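Local coordinates for LEOA (Escherichia coli, PDB 4AUR), which probably binds and hydrolyses GTP as a bacterial member of the dynamin family, in a system associated with the heat-labile toxin of enterotoxigenic strains, at residues Arg22-Met27 / Asp280-Arg285; Thr148-Glu153 / Lys199-Gly204; Ile319-Leu324 / Glu522-Phe527; Ser405-Leu410 / Ala431-Thr436. All blocks are in the same frame, centred on the assembly; numbering follows the deposited sequence.

Contact 1 of 4, residues Arg22-Met27 / Asp280-Arg285; sequences RGMLEM and DIVIQR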
# COMPACT_ATOMS: atom_id res chain seq x y z
N ARG A 22 0.38 -5.57 -22.47
CA ARG A 22 -0.95 -6.10 -22.79
C ARG A 22 -1.59 -6.80 -21.61
O ARG A 22 -2.77 -6.65 -21.38
CB ARG A 22 -0.88 -7.05 -23.97
CG ARG A 22 -2.00 -6.82 -24.97
CD ARG A 22 -1.70 -7.45 -26.32
NE ARG A 22 -1.53 -8.89 -26.21
CZ ARG A 22 -1.36 -9.71 -27.24
NH1 ARG A 22 -1.33 -9.24 -28.48
NH2 ARG A 22 -1.21 -10.99 -27.02
N GLY A 23 -0.81 -7.56 -20.87
CA GLY A 23 -1.29 -8.27 -19.69
C GLY A 23 -1.67 -7.30 -18.61
O GLY A 23 -2.62 -7.53 -17.87
N MSE A 24 -0.95 -6.19 -18.52
CA MSE A 24 -1.19 -5.23 -17.47
C MSE A 24 -2.47 -4.54 -17.81
O MSE A 24 -3.24 -4.22 -16.91
CB MSE A 24 -0.03 -4.26 -17.34
CG MSE A 24 1.14 -4.91 -16.64
SE MSE A 24 2.50 -3.51 -16.29
CE MSE A 24 4.01 -4.10 -17.40
N LEU A 25 -2.73 -4.33 -19.11
CA LEU A 25 -3.97 -3.68 -19.56
C LEU A 25 -5.22 -4.50 -19.29
O LEU A 25 -6.25 -3.96 -18.92
CB LEU A 25 -3.92 -3.40 -21.03
CG LEU A 25 -3.04 -2.21 -21.38
CD1 LEU A 25 -2.54 -2.28 -22.81
CD2 LEU A 25 -3.78 -0.90 -21.13
N GLU A 26 -5.13 -5.80 -19.53
CA GLU A 26 -6.23 -6.70 -19.21
C GLU A 26 -6.65 -6.60 -17.73
O GLU A 26 -7.83 -6.77 -17.42
CB GLU A 26 -5.85 -8.15 -19.52
CG GLU A 26 -5.69 -8.48 -20.99
CD GLU A 26 -5.41 -9.96 -21.23
OE1 GLU A 26 -4.71 -10.60 -20.41
OE2 GLU A 26 -5.88 -10.48 -22.27
N MSE A 27 -5.70 -6.37 -16.83
CA MSE A 27 -6.00 -6.33 -15.41
C MSE A 27 -6.63 -5.03 -15.04
O MSE A 27 -7.59 -5.02 -14.29
CB MSE A 27 -4.75 -6.56 -14.58
CG MSE A 27 -4.24 -7.96 -14.82
SE MSE A 27 -5.40 -9.33 -14.01
CE MSE A 27 -6.62 -9.76 -15.49
N ASP A 280 4.39 4.24 -20.31
CA ASP A 280 4.69 5.09 -19.15
C ASP A 280 3.40 5.32 -18.40
O ASP A 280 3.39 5.33 -17.19
CB ASP A 280 5.34 6.44 -19.53
CG ASP A 280 6.84 6.30 -19.96
OD1 ASP A 280 7.51 5.26 -19.69
OD2 ASP A 280 7.34 7.26 -20.61
N ILE A 281 2.31 5.52 -19.12
CA ILE A 281 1.02 5.75 -18.47
C ILE A 281 0.52 4.51 -17.74
O ILE A 281 0.04 4.60 -16.63
CB ILE A 281 -0.05 6.24 -19.48
CG1 ILE A 281 0.22 7.68 -19.88
CG2 ILE A 281 -1.44 6.18 -18.88
CD1 ILE A 281 -0.47 8.08 -21.18
N VAL A 282 0.64 3.35 -18.36
CA VAL A 282 0.15 2.13 -17.74
C VAL A 282 0.94 1.77 -16.51
O VAL A 282 0.37 1.45 -15.51
CB VAL A 282 0.18 0.96 -18.71
CG1 VAL A 282 0.08 -0.35 -18.00
CG2 VAL A 282 -0.98 1.06 -19.67
N ILE A 283 2.26 1.84 -16.59
CA ILE A 283 3.08 1.56 -15.42
C ILE A 283 2.82 2.58 -14.34
O ILE A 283 2.83 2.25 -13.17
CB ILE A 283 4.56 1.50 -15.79
CG1 ILE A 283 4.82 0.30 -16.70
CG2 ILE A 283 5.43 1.36 -14.55
CD1 ILE A 283 6.27 0.16 -17.11
N GLN A 284 2.54 3.81 -14.71
CA GLN A 284 2.14 4.80 -13.71
C GLN A 284 0.85 4.45 -12.97
O GLN A 284 0.74 4.69 -11.81
CB GLN A 284 1.97 6.19 -14.33
CG GLN A 284 3.22 7.04 -14.39
CD GLN A 284 2.91 8.44 -14.93
OE1 GLN A 284 1.91 9.08 -14.51
NE2 GLN A 284 3.74 8.92 -15.87
N ARG A 285 -0.13 3.91 -13.66
CA ARG A 285 -1.43 3.69 -13.07
C ARG A 285 -1.34 2.47 -12.19
O ARG A 285 -2.09 2.35 -11.25
CB ARG A 285 -2.49 3.54 -14.16
CG ARG A 285 -3.93 3.40 -13.70
CD ARG A 285 -4.49 4.63 -12.99
NE ARG A 285 -5.83 4.36 -12.45
CZ ARG A 285 -6.99 4.64 -13.05
NH1 ARG A 285 -7.03 5.24 -14.23
NH2 ARG A 285 -8.15 4.33 -12.45
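Met-24 and Leu-25 meet Val-282 and Ile-283 in a helix bundle of the dynamin-like kind, where N-terminal helix 3-30 lies against the start of the long helix 275-343. The two short helical segments run at 50° to one another, with axes 10.4 Å apart at closest approach. The contact is wholly apolar. Val-282 stands in the middle with its branches divided between two partners: CG1 faces the CB of selenomethionine Met-24 at 4.0 Å, while CG2 faces Leu-25. This division follows from the first torsion of the valine, which sets CG1 anti to the backbone N (chi1 163°) and leaves CG2 beside it. The side chains of Leu-25 and Val-282 cross at about a right angle and meet through one methyl each. Met-24 carries the contact on to the next residue of the other helix, its SE lying more loosely beside Ile-283 CG1 at 4.5 Å. Leu-566 and Met-567 of the C-terminal helix 547-567 also touch Met-24, and Leu-25 packs on Leu-39 of helix 38-51; both chain ends thus enter one hydrophobic core. In this pairing the nearest approach is Leu-25 CD2 to Val-282 CG2, 3.7 Å.

Contact 2 of 4, residues Thr148-Glu153 / Lys199-Gly204; sequences TNPLKE and KANLKG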
# COMPACT_ATOMS: atom_id res chain seq x y z
N THR A 148 44.64 12.38 -36.60
CA THR A 148 45.58 13.50 -36.59
C THR A 148 44.92 14.78 -36.09
O THR A 148 45.45 15.45 -35.21
CB THR A 148 46.20 13.76 -37.99
OG1 THR A 148 45.16 13.82 -38.98
CG2 THR A 148 47.17 12.66 -38.36
N ASN A 149 43.76 15.10 -36.66
CA ASN A 149 43.03 16.31 -36.30
C ASN A 149 41.52 16.00 -36.19
O ASN A 149 40.75 16.30 -37.11
CB ASN A 149 43.32 17.41 -37.33
CG ASN A 149 42.52 18.68 -37.09
OD1 ASN A 149 42.27 19.08 -35.94
ND2 ASN A 149 42.13 19.34 -38.17
N PRO A 150 41.10 15.37 -35.08
CA PRO A 150 39.73 14.87 -34.91
C PRO A 150 38.63 15.92 -35.07
O PRO A 150 38.61 16.91 -34.35
CB PRO A 150 39.73 14.31 -33.48
CG PRO A 150 40.93 14.89 -32.83
CD PRO A 150 41.94 15.00 -33.92
N LEU A 151 37.76 15.68 -36.05
CA LEU A 151 36.55 16.45 -36.29
C LEU A 151 36.88 17.60 -37.19
O LEU A 151 37.51 18.54 -36.77
CB LEU A 151 35.88 16.95 -35.00
CG LEU A 151 34.50 17.59 -35.19
CD1 LEU A 151 33.53 16.60 -35.79
CD2 LEU A 151 33.94 18.14 -33.89
N LYS A 152 36.42 17.53 -38.43
CA LYS A 152 36.69 18.56 -39.41
C LYS A 152 36.10 19.90 -39.01
O LYS A 152 35.08 19.96 -38.33
CB LYS A 152 36.20 18.15 -40.80
CG LYS A 152 37.07 17.04 -41.39
CD LYS A 152 36.63 16.65 -42.80
CE LYS A 152 37.65 15.72 -43.47
NZ LYS A 152 38.72 16.43 -44.22
N GLU A 153 36.76 20.97 -39.44
CA GLU A 153 36.46 22.31 -38.95
C GLU A 153 35.04 22.74 -39.27
O GLU A 153 34.44 23.52 -38.54
CB GLU A 153 37.46 23.32 -39.53
CG GLU A 153 38.84 23.33 -38.86
CD GLU A 153 39.74 22.15 -39.23
OE1 GLU A 153 39.44 21.42 -40.21
OE2 GLU A 153 40.76 21.96 -38.53
N LYS A 199 40.94 11.32 -27.05
CA LYS A 199 39.57 11.27 -26.51
C LYS A 199 39.23 12.55 -25.78
O LYS A 199 38.10 13.01 -25.84
CB LYS A 199 39.37 10.07 -25.56
CG LYS A 199 39.01 8.77 -26.29
CD LYS A 199 39.41 7.48 -25.56
CE LYS A 199 38.33 6.97 -24.61
NZ LYS A 199 38.72 5.65 -24.03
N ALA A 200 40.20 13.15 -25.11
CA ALA A 200 39.98 14.38 -24.37
C ALA A 200 39.82 15.57 -25.29
O ALA A 200 39.01 16.43 -25.04
CB ALA A 200 41.12 14.62 -23.41
N ASN A 201 40.64 15.64 -26.33
CA ASN A 201 40.58 16.71 -27.31
C ASN A 201 39.25 16.78 -28.02
O ASN A 201 38.60 17.82 -28.01
CB ASN A 201 41.69 16.53 -28.35
CG ASN A 201 41.83 17.74 -29.25
OD1 ASN A 201 41.72 17.63 -30.46
ND2 ASN A 201 42.08 18.90 -28.66
N LEU A 202 38.85 15.66 -28.63
CA LEU A 202 37.55 15.54 -29.30
C LEU A 202 36.40 15.82 -28.37
O LEU A 202 35.37 16.37 -28.78
CB LEU A 202 37.36 14.15 -29.87
CG LEU A 202 36.05 13.90 -30.61
CD1 LEU A 202 35.93 14.84 -31.79
CD2 LEU A 202 35.98 12.47 -31.08
N LYS A 203 36.56 15.40 -27.13
CA LYS A 203 35.54 15.65 -26.12
C LYS A 203 35.30 17.14 -26.02
O LYS A 203 34.17 17.59 -26.03
CB LYS A 203 35.95 15.06 -24.78
CG LYS A 203 34.85 14.95 -23.75
CD LYS A 203 35.15 13.88 -22.69
CE LYS A 203 34.79 12.49 -23.19
NZ LYS A 203 34.99 11.45 -22.14
N GLY A 204 36.37 17.92 -25.98
CA GLY A 204 36.25 19.36 -25.89
C GLY A 204 35.65 20.04 -27.10
O GLY A 204 34.84 20.95 -26.95
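Asn-149 ND2 donates to Glu-153 OE2 over 3.0 Å, tying together the loop that presents Pro-150 and Leu-151 to Leu-202 of helix 188-209. The bond is fairly straight, with an N-H...O angle of 161°. It leaves ND2 almost in the plane of the asparagine amide and reaches the syn side of the carboxylate, somewhat out of the carboxylate plane. The loop follows strand 140-146 of the central sheet in the P-loop GTPase-like domain; helix 188-209 packs beside strands 172-177 and 221-224.

Between loop and helix the meeting is mainly hydrophobic. Leu-202 holds its CG anti to the backbone N (chi1 -179°), which carries CD1 to the loop. There the methyl lies 3.8 Å from Leu-151 CB and 4.2 Å from Pro-150 CB, serving two neighbouring loop residues at once. The proline ring has a second partner in Asn-201: the amide oxygen OD1 stands 3.7 Å from ring carbon CG, and the two side chains cross at about a right angle. That is a contact of a polar atom with a ring carbon, and no hydrogen bond spans the two segments.

Beyond them, Leu-202 also touches Phe-174, Ile-176 and Ile-222, joining the loop to the core of the sheet, while Pro-150 O is bonded to Lys-205 NZ, further along helix 188-209. Lys-152 packs on Ala-61, Ser-63 and Asp-64, within the probable Walker A loop. Asn-149 and Glu-153 thus brace the loop internally, while carbon contacts at Leu-202 and the Lys-205 hydrogen bond together hold it to the helix.

Contact 3 of 4, residues Ile319-Leu324 / Glu522-Phe527; sequences IEVKRL and EKMFAF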
# COMPACT_ATOMS: atom_id res chain seq x y z
N ILE A 319 -18.17 -11.58 31.06
CA ILE A 319 -17.56 -12.47 32.06
C ILE A 319 -17.29 -11.72 33.35
O ILE A 319 -17.42 -12.27 34.43
CB ILE A 319 -16.25 -13.04 31.52
CG1 ILE A 319 -16.54 -14.23 30.64
CG2 ILE A 319 -15.29 -13.44 32.64
CD1 ILE A 319 -15.34 -14.67 29.83
N GLU A 320 -16.90 -10.46 33.24
CA GLU A 320 -16.61 -9.67 34.40
C GLU A 320 -17.87 -9.32 35.20
O GLU A 320 -17.91 -9.49 36.41
CB GLU A 320 -15.86 -8.41 34.02
CG GLU A 320 -15.12 -7.85 35.21
CD GLU A 320 -14.30 -6.63 34.89
OE1 GLU A 320 -13.96 -6.46 33.69
OE2 GLU A 320 -14.01 -5.88 35.86
N VAL A 321 -18.90 -8.85 34.53
CA VAL A 321 -20.14 -8.55 35.18
C VAL A 321 -20.71 -9.78 35.86
O VAL A 321 -21.18 -9.69 36.99
CB VAL A 321 -21.14 -8.00 34.17
CG1 VAL A 321 -22.58 -8.03 34.70
CG2 VAL A 321 -20.70 -6.58 33.80
N LYS A 322 -20.66 -10.93 35.21
CA LYS A 322 -21.12 -12.13 35.85
C LYS A 322 -20.37 -12.36 37.17
O LYS A 322 -20.97 -12.75 38.16
CB LYS A 322 -20.95 -13.33 34.93
CG LYS A 322 -22.07 -13.45 33.90
CD LYS A 322 -21.61 -14.18 32.65
CE LYS A 322 -22.82 -14.71 31.90
NZ LYS A 322 -22.60 -14.90 30.44
N ARG A 323 -19.07 -12.09 37.18
CA ARG A 323 -18.26 -12.30 38.35
C ARG A 323 -18.66 -11.35 39.48
O ARG A 323 -18.70 -11.74 40.65
CB ARG A 323 -16.77 -12.18 38.05
CG ARG A 323 -15.95 -13.21 38.81
CD ARG A 323 -14.44 -12.97 38.80
NE ARG A 323 -13.94 -12.56 37.48
CZ ARG A 323 -13.60 -11.31 37.16
NH1 ARG A 323 -13.69 -10.31 38.05
NH2 ARG A 323 -13.15 -11.04 35.92
N LEU A 324 -18.97 -10.12 39.12
CA LEU A 324 -19.47 -9.15 40.10
C LEU A 324 -20.86 -9.50 40.62
O LEU A 324 -21.14 -9.30 41.78
CB LEU A 324 -19.51 -7.76 39.48
CG LEU A 324 -18.17 -7.23 39.04
CD1 LEU A 324 -18.34 -5.95 38.26
CD2 LEU A 324 -17.25 -7.03 40.23
N GLU A 522 -30.17 -12.86 31.53
CA GLU A 522 -31.07 -11.98 30.80
C GLU A 522 -31.48 -10.77 31.65
O GLU A 522 -31.41 -9.62 31.21
CB GLU A 522 -32.33 -12.77 30.43
CG GLU A 522 -33.34 -12.05 29.53
CD GLU A 522 -33.37 -12.59 28.09
OE1 GLU A 522 -32.56 -13.47 27.72
OE2 GLU A 522 -34.23 -12.11 27.33
N LYS A 523 -31.95 -11.04 32.87
CA LYS A 523 -32.52 -9.99 33.72
C LYS A 523 -31.38 -9.22 34.30
O LYS A 523 -31.39 -8.00 34.35
CB LYS A 523 -33.33 -10.60 34.85
CG LYS A 523 -34.53 -11.42 34.40
CD LYS A 523 -35.13 -12.21 35.56
CE LYS A 523 -36.33 -13.04 35.09
NZ LYS A 523 -37.35 -12.16 34.44
N MSE A 524 -30.38 -9.96 34.73
CA MSE A 524 -29.26 -9.36 35.40
C MSE A 524 -28.72 -8.33 34.46
O MSE A 524 -28.73 -7.14 34.74
CB MSE A 524 -28.25 -10.42 35.81
CG MSE A 524 -27.25 -9.79 36.77
SE MSE A 524 -25.63 -9.27 35.78
CE MSE A 524 -25.99 -7.41 35.40
N PHE A 525 -28.33 -8.78 33.29
CA PHE A 525 -27.86 -7.84 32.27
C PHE A 525 -28.83 -6.72 31.96
O PHE A 525 -28.39 -5.59 31.84
CB PHE A 525 -27.41 -8.57 31.02
CG PHE A 525 -26.04 -9.11 31.15
CD1 PHE A 525 -24.97 -8.25 31.21
CD2 PHE A 525 -25.82 -10.46 31.26
CE1 PHE A 525 -23.69 -8.73 31.34
CE2 PHE A 525 -24.55 -10.95 31.39
CZ PHE A 525 -23.48 -10.08 31.44
N ALA A 526 -30.12 -7.01 31.87
CA ALA A 526 -31.08 -5.97 31.45
C ALA A 526 -31.25 -4.84 32.45
O ALA A 526 -31.71 -3.77 32.10
CB ALA A 526 -32.45 -6.59 31.15
N PHE A 527 -30.89 -5.10 33.71
CA PHE A 527 -31.09 -4.18 34.80
C PHE A 527 -29.81 -3.41 35.15
O PHE A 527 -29.86 -2.20 35.41
CB PHE A 527 -31.57 -4.96 36.02
CG PHE A 527 -32.25 -4.12 37.05
CD1 PHE A 527 -33.61 -3.84 36.95
CD2 PHE A 527 -31.54 -3.60 38.14
CE1 PHE A 527 -34.25 -3.05 37.90
CE2 PHE A 527 -32.17 -2.81 39.10
CZ PHE A 527 -33.53 -2.54 38.98
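Val-321 receives both Met-524 and Phe-525 where the short helix 521-528 crosses the long helix 275-343, inside the dynamin-like helical domain. The segments cross at 100°, almost perpendicular, with axes 11.2 Å apart, and side chains must span the distance. Selenomethionine Met-524 does so with a folded chain: its CG is anti to the backbone N, then bends at chi2 and chi3 bring SE and the terminal CE together onto one methyl, Val-321 CG1. The SE to Val-321 CG1 distance is 3.5 Å, and the two side chains lie obliquely to each other.

Phe-525 reaches across by another route. Its CG stands anti to the carbonyl carbon (chi1 -81°), and the ring extends toward the valine, whose CG1 approaches CE1 at 3.6 Å. Val-321 CB also lies near this part of the ring, 3.9 Å from CE1. Lys-322 is extended beyond CG and runs at about a right angle to the phenylalanine side chain, bringing its CE to the aromatic ring. Val-388 of helix 368-408 also touches Val-321, adding a third helix to the cluster. At the ring edge, near its plane, Lys-322 CE sits 4.2 Å from Phe-525 CE2.

Contact 4 of 4, residues Ser405-Leu410 / Ala431-Thr436; sequences SFLSGL and ATLKTT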
# COMPACT_ATOMS: atom_id res chain seq x y z
N SER A 405 -9.41 8.27 11.58
CA SER A 405 -8.19 9.05 11.50
C SER A 405 -7.23 8.51 10.46
O SER A 405 -6.46 9.25 9.90
CB SER A 405 -7.56 9.07 12.90
OG SER A 405 -6.26 9.62 12.92
N PHE A 406 -7.27 7.20 10.20
CA PHE A 406 -6.47 6.62 9.14
C PHE A 406 -7.04 7.09 7.81
O PHE A 406 -6.34 7.71 7.01
CB PHE A 406 -6.47 5.10 9.22
CG PHE A 406 -5.74 4.45 8.08
CD1 PHE A 406 -4.36 4.39 8.07
CD2 PHE A 406 -6.42 3.91 7.00
CE1 PHE A 406 -3.68 3.80 7.01
CE2 PHE A 406 -5.74 3.31 5.97
CZ PHE A 406 -4.38 3.27 5.96
N LEU A 407 -8.33 6.82 7.61
CA LEU A 407 -9.06 7.26 6.42
C LEU A 407 -9.05 8.76 6.17
O LEU A 407 -9.23 9.18 5.05
CB LEU A 407 -10.51 6.80 6.49
CG LEU A 407 -10.79 5.30 6.49
CD1 LEU A 407 -12.26 5.09 6.73
CD2 LEU A 407 -10.44 4.65 5.18
N SER A 408 -8.86 9.59 7.19
CA SER A 408 -8.87 11.04 6.96
C SER A 408 -7.57 11.49 6.33
O SER A 408 -7.56 12.48 5.59
CB SER A 408 -9.09 11.80 8.27
OG SER A 408 -10.42 11.65 8.74
N GLY A 409 -6.49 10.76 6.62
CA GLY A 409 -5.16 11.05 6.09
C GLY A 409 -4.86 10.46 4.72
O GLY A 409 -3.75 10.58 4.22
N LEU A 410 -5.84 9.81 4.11
CA LEU A 410 -5.62 9.22 2.80
C LEU A 410 -5.86 10.23 1.69
O LEU A 410 -5.19 10.18 0.67
CB LEU A 410 -6.53 8.01 2.59
CG LEU A 410 -6.25 6.85 3.55
CD1 LEU A 410 -7.10 5.63 3.19
CD2 LEU A 410 -4.78 6.46 3.61
N ALA A 431 -14.43 8.91 2.51
CA ALA A 431 -15.48 9.59 3.22
C ALA A 431 -16.74 8.76 3.32
O ALA A 431 -17.51 8.96 4.27
CB ALA A 431 -15.77 10.95 2.62
N THR A 432 -16.99 7.82 2.39
CA THR A 432 -18.20 7.00 2.52
C THR A 432 -18.01 6.03 3.64
O THR A 432 -18.96 5.71 4.33
CB THR A 432 -18.65 6.25 1.25
OG1 THR A 432 -17.70 5.22 0.88
CG2 THR A 432 -18.86 7.21 0.10
N LEU A 433 -16.77 5.56 3.82
CA LEU A 433 -16.46 4.55 4.79
C LEU A 433 -16.32 5.23 6.11
O LEU A 433 -16.69 4.69 7.13
CB LEU A 433 -15.16 3.83 4.46
CG LEU A 433 -15.00 3.03 3.17
CD1 LEU A 433 -13.55 2.96 2.71
CD2 LEU A 433 -15.56 1.64 3.36
N LYS A 434 -15.74 6.41 6.11
CA LYS A 434 -15.62 7.16 7.35
C LYS A 434 -17.01 7.35 7.96
O LYS A 434 -17.21 7.12 9.13
CB LYS A 434 -14.95 8.50 7.09
CG LYS A 434 -14.48 9.22 8.32
CD LYS A 434 -13.38 10.23 8.03
CE LYS A 434 -13.93 11.58 7.59
NZ LYS A 434 -12.94 12.69 7.80
N THR A 435 -18.00 7.72 7.14
CA THR A 435 -19.35 8.04 7.63
C THR A 435 -20.00 6.91 8.42
O THR A 435 -20.71 7.13 9.40
CB THR A 435 -20.28 8.32 6.45
OG1 THR A 435 -19.66 9.27 5.60
CG2 THR A 435 -21.61 8.86 6.93
N THR A 436 -19.79 5.70 7.93
CA THR A 436 -20.42 4.53 8.46
C THR A 436 -19.84 4.25 9.83
O THR A 436 -20.54 3.95 10.78
CB THR A 436 -20.19 3.41 7.45
OG1 THR A 436 -21.00 3.70 6.31
CG2 THR A 436 -20.59 2.07 7.98
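Leu-407 and Leu-433 cross at about a right angle, and the end of the first meets the CB of the second. The methyl CD1 of Leu-407 lies 3.9 Å from Leu-433 CB and also rests against the backbone of the next residue, with Lys-434 N at 3.8 Å. The leucine thus points end-on at the second helix, aimed there by a chain extended beyond CB (chi2 173°). This joins the C-terminal end of helix 368-408 to the beginning of helix 430-447 in the dynamin-like helical domain. Phe-299 of helix 275-343 also touches Leu-407, and Phe-415 touches Leu-433, extending the apolar patch on both partners.

Beside this patch the direction of reach is reversed. Lys-434 leaves its helix with CG anti to the backbone N, bends at chi3 (85°) and passes alongside the Ser-408 hydroxyl. Its NZ donates to Ser-408 OG over 2.9 Å, while its CD comes within 3.4 Å of the same oxygen. Ser-408 OG is also bonded to Glu-404 O, one turn back on its own helix. The hydroxyl is thus held by two bonds, and the polar tie between the helices runs from a presumably charged amine to a neutral oxygen, set beside the apolar leucine contact.

The four contacts are spread along an elongated chain and none touches another. Contact 2 belongs to the GTPase-like domain: Leu-151 lies near the probable Walker A residues, and the other three contacts belong to the helical part. Contact 1 is 46 Å from contact 2, centre to centre, and contact 2 is nested within the chain loop that contact 1 closes. Helix 275-343 runs through contacts 1 and 3, whose centres are 58 Å apart. Contact 4 is nested within the loop closed by contact 3, with centres 35 Å apart, and its centre lies 28 Å from that of contact 1. Contacts 2 and 3 are separated by 95 Å between centres, on opposite sides of the chain's centre.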